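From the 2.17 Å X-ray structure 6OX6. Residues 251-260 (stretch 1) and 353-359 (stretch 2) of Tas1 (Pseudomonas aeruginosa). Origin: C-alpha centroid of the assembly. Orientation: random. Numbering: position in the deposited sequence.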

# COMPACT_ATOMS: atom_id res chain seq x y z
N LYS A 251 22.89 -3.95 -7.02
CA LYS A 251 23.36 -4.04 -5.64
C LYS A 251 22.18 -4.20 -4.68
O LYS A 251 22.23 -5.03 -3.76
CB LYS A 251 24.20 -2.82 -5.28
CG LYS A 251 24.68 -2.83 -3.84
CD LYS A 251 25.13 -1.47 -3.32
CE LYS A 251 26.26 -1.64 -2.31
NZ LYS A 251 26.97 -0.36 -2.01
N VAL A 252 21.10 -3.44 -4.88
CA VAL A 252 19.94 -3.60 -4.01
C VAL A 252 19.26 -4.93 -4.28
O VAL A 252 18.93 -5.68 -3.35
CB VAL A 252 18.97 -2.42 -4.18
CG1 VAL A 252 17.64 -2.77 -3.51
CG2 VAL A 252 19.55 -1.16 -3.56
N TYR A 253 19.05 -5.26 -5.56
CA TYR A 253 18.28 -6.46 -5.92
C TYR A 253 18.87 -7.73 -5.31
O TYR A 253 18.12 -8.65 -4.95
CB TYR A 253 18.20 -6.59 -7.44
CG TYR A 253 17.07 -7.47 -7.94
CD1 TYR A 253 17.29 -8.81 -8.23
CD2 TYR A 253 15.78 -6.96 -8.14
CE1 TYR A 253 16.27 -9.63 -8.70
CE2 TYR A 253 14.75 -7.76 -8.61
CZ TYR A 253 15.00 -9.10 -8.89
OH TYR A 253 13.99 -9.93 -9.36
N GLY A 254 20.21 -7.80 -5.15
CA GLY A 254 20.84 -9.02 -4.67
C GLY A 254 20.63 -9.30 -3.20
O GLY A 254 20.84 -10.44 -2.75
N LYS A 255 20.21 -8.30 -2.42
CA LYS A 255 19.88 -8.57 -1.03
C LYS A 255 18.46 -9.10 -0.87
O LYS A 255 18.08 -9.48 0.25
CB LYS A 255 20.07 -7.32 -0.16
CG LYS A 255 21.50 -6.72 -0.20
CD LYS A 255 21.53 -5.35 -0.86
CE LYS A 255 22.80 -4.57 -0.51
NZ LYS A 255 23.96 -5.48 -0.42
N ALA A 256 17.68 -9.16 -1.94
CA ALA A 256 16.25 -9.47 -1.82
C ALA A 256 16.01 -10.91 -1.36
O ALA A 256 15.16 -11.13 -0.49
CB ALA A 256 15.54 -9.16 -3.14
N PRO A 257 16.74 -11.91 -1.89
CA PRO A 257 16.62 -13.27 -1.31
C PRO A 257 16.88 -13.34 0.19
O PRO A 257 16.14 -14.01 0.91
CB PRO A 257 17.64 -14.08 -2.12
CG PRO A 257 17.70 -13.41 -3.43
CD PRO A 257 17.54 -11.94 -3.13
N ALA A 258 17.92 -12.66 0.68
CA ALA A 258 18.17 -12.68 2.12
C ALA A 258 17.09 -11.91 2.88
O ALA A 258 16.73 -12.30 4.00
CB ALA A 258 19.55 -12.10 2.43
N ALA A 259 16.59 -10.81 2.32
CA ALA A 259 15.50 -10.11 3.00
C ALA A 259 14.25 -10.98 3.03
O ALA A 259 13.56 -11.06 4.05
CB ALA A 259 15.23 -8.77 2.32
N LYS A 260 14.01 -11.72 1.94
CA LYS A 260 12.86 -12.62 1.90
C LYS A 260 12.93 -13.65 3.01
O LYS A 260 12.00 -13.79 3.81
CB LYS A 260 12.77 -13.30 0.53
CG LYS A 260 11.54 -14.19 0.37
CD LYS A 260 11.78 -15.26 -0.66
CE LYS A 260 10.48 -15.96 -1.04
NZ LYS A 260 9.69 -16.45 0.13
N ASN A 353 13.02 -3.18 8.01
CA ASN A 353 14.39 -3.04 7.52
C ASN A 353 15.17 -4.28 7.95
O ASN A 353 15.47 -4.44 9.14
CB ASN A 353 15.03 -1.76 8.04
CG ASN A 353 14.51 -0.51 7.35
OD1 ASN A 353 13.96 -0.58 6.25
ND2 ASN A 353 14.69 0.66 7.99
N THR A 354 15.48 -5.15 7.01
CA THR A 354 16.07 -6.43 7.35
C THR A 354 17.59 -6.33 7.44
O THR A 354 18.21 -5.42 6.89
CB THR A 354 15.75 -7.49 6.31
OG1 THR A 354 16.25 -7.05 5.05
CG2 THR A 354 14.24 -7.66 6.20
N LYS A 355 18.18 -7.33 8.11
CA LYS A 355 19.62 -7.40 8.28
C LYS A 355 20.37 -7.34 6.96
O LYS A 355 21.53 -6.90 6.94
CB LYS A 355 19.99 -8.68 9.03
CG LYS A 355 19.64 -8.61 10.51
CD LYS A 355 20.32 -9.71 11.31
CE LYS A 355 19.30 -10.64 11.97
NZ LYS A 355 18.65 -11.56 10.97
N ALA A 356 19.74 -7.74 5.86
CA ALA A 356 20.40 -7.69 4.56
C ALA A 356 20.52 -6.27 4.00
O ALA A 356 21.15 -6.09 2.95
CB ALA A 356 19.67 -8.57 3.56
N GLY A 357 19.92 -5.28 4.66
CA GLY A 357 20.06 -3.90 4.26
C GLY A 357 19.02 -3.38 3.30
O GLY A 357 19.23 -2.33 2.68
N ILE A 358 17.91 -4.09 3.13
CA ILE A 358 16.79 -3.59 2.33
C ILE A 358 15.50 -3.85 3.08
O ILE A 358 15.44 -4.71 3.98
CB ILE A 358 16.75 -4.24 0.92
CG1 ILE A 358 16.41 -5.72 1.04
CG2 ILE A 358 18.01 -3.93 0.12
CD1 ILE A 358 15.55 -6.19 -0.09
N PRO A 359 14.45 -3.13 2.74
CA PRO A 359 13.17 -3.32 3.43
C PRO A 359 12.42 -4.55 2.95
O PRO A 359 12.51 -4.97 1.78
CB PRO A 359 12.39 -2.03 3.13
CG PRO A 359 13.44 -1.03 2.71
CD PRO A 359 14.50 -1.86 2.00

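Packing of a compact loop, residues 353-359, against a helical segment, residues 251-260, of Tas1. No hydrogen bond crosses between the two stretches; the contact rests largely on the fit of apolar side chains and the aliphatic part of K255, and the two stretches together bury 354 Å² counted over both sides.

The main bump is I358. Its CA-to-CB bond points toward the helical segment, and its branches settle into a shallow hollow lined by V252, K255, A256 and A259. The floor near A256 is backbone as much as side chain: I358 CD1 lies 3.8 Å from A256 CA and 4.3 Å from A256 CB, the CB of A256 pointing away from the loop. A259 CB forms one wall, 3.5 Å from I358 CG1. On the CG2 side, V252 CG1 and K255 CD border the hollow, at 3.8 Å and 3.9 Å from I358 CG2. With chi1 at 67° (p) and chi2 at 144°, between wells, I358 spreads CD1 and CG2 to separate parts of this surface.

A second, smaller fit involves A356, which sits where the backbones come nearest, 5.7 Å from K255 CA to A356 CA. Its methyl meets three residues of stretch 1: A356 CB is 3.7 Å from A258 CB, 3.9 Å from K255 CB and 4.0 Å from A259 N. With alanine methyls meeting here, the two backbones lie close. K255 leaves the backbone toward the loop, passes with CG 3.2 Å from A356 O, a tight van der Waals approach, and then turns its end away, so that it contributes its aliphatic stem to the contact.

A259 serves both fits and also reaches T354, its CB lying 3.4 Å from T354 OG1. That hydroxyl is engaged within its own loop, donating a hydrogen bond to I358 O (OG1 to O, 2.7 Å), so it can face a methyl group without being left unpaired.

The loop holds its shape through a type I turn from T354 to G357, with G357 N hydrogen-bonded to T354 O at 2.8 Å; T354 N also donates a hydrogen bond to I358 O at 3.1 Å. At G357, phi/psi of 92/14 would jam a CB against the carbonyl O of A356, so the backbone itself calls for glycine. Across the contact, a type I turn from Y253 to A256, with a hydrogen bond from A256 N to Y253 O at 3.1 Å, includes K255, while A259 N donates a hydrogen bond to K255 O at 2.9 Å.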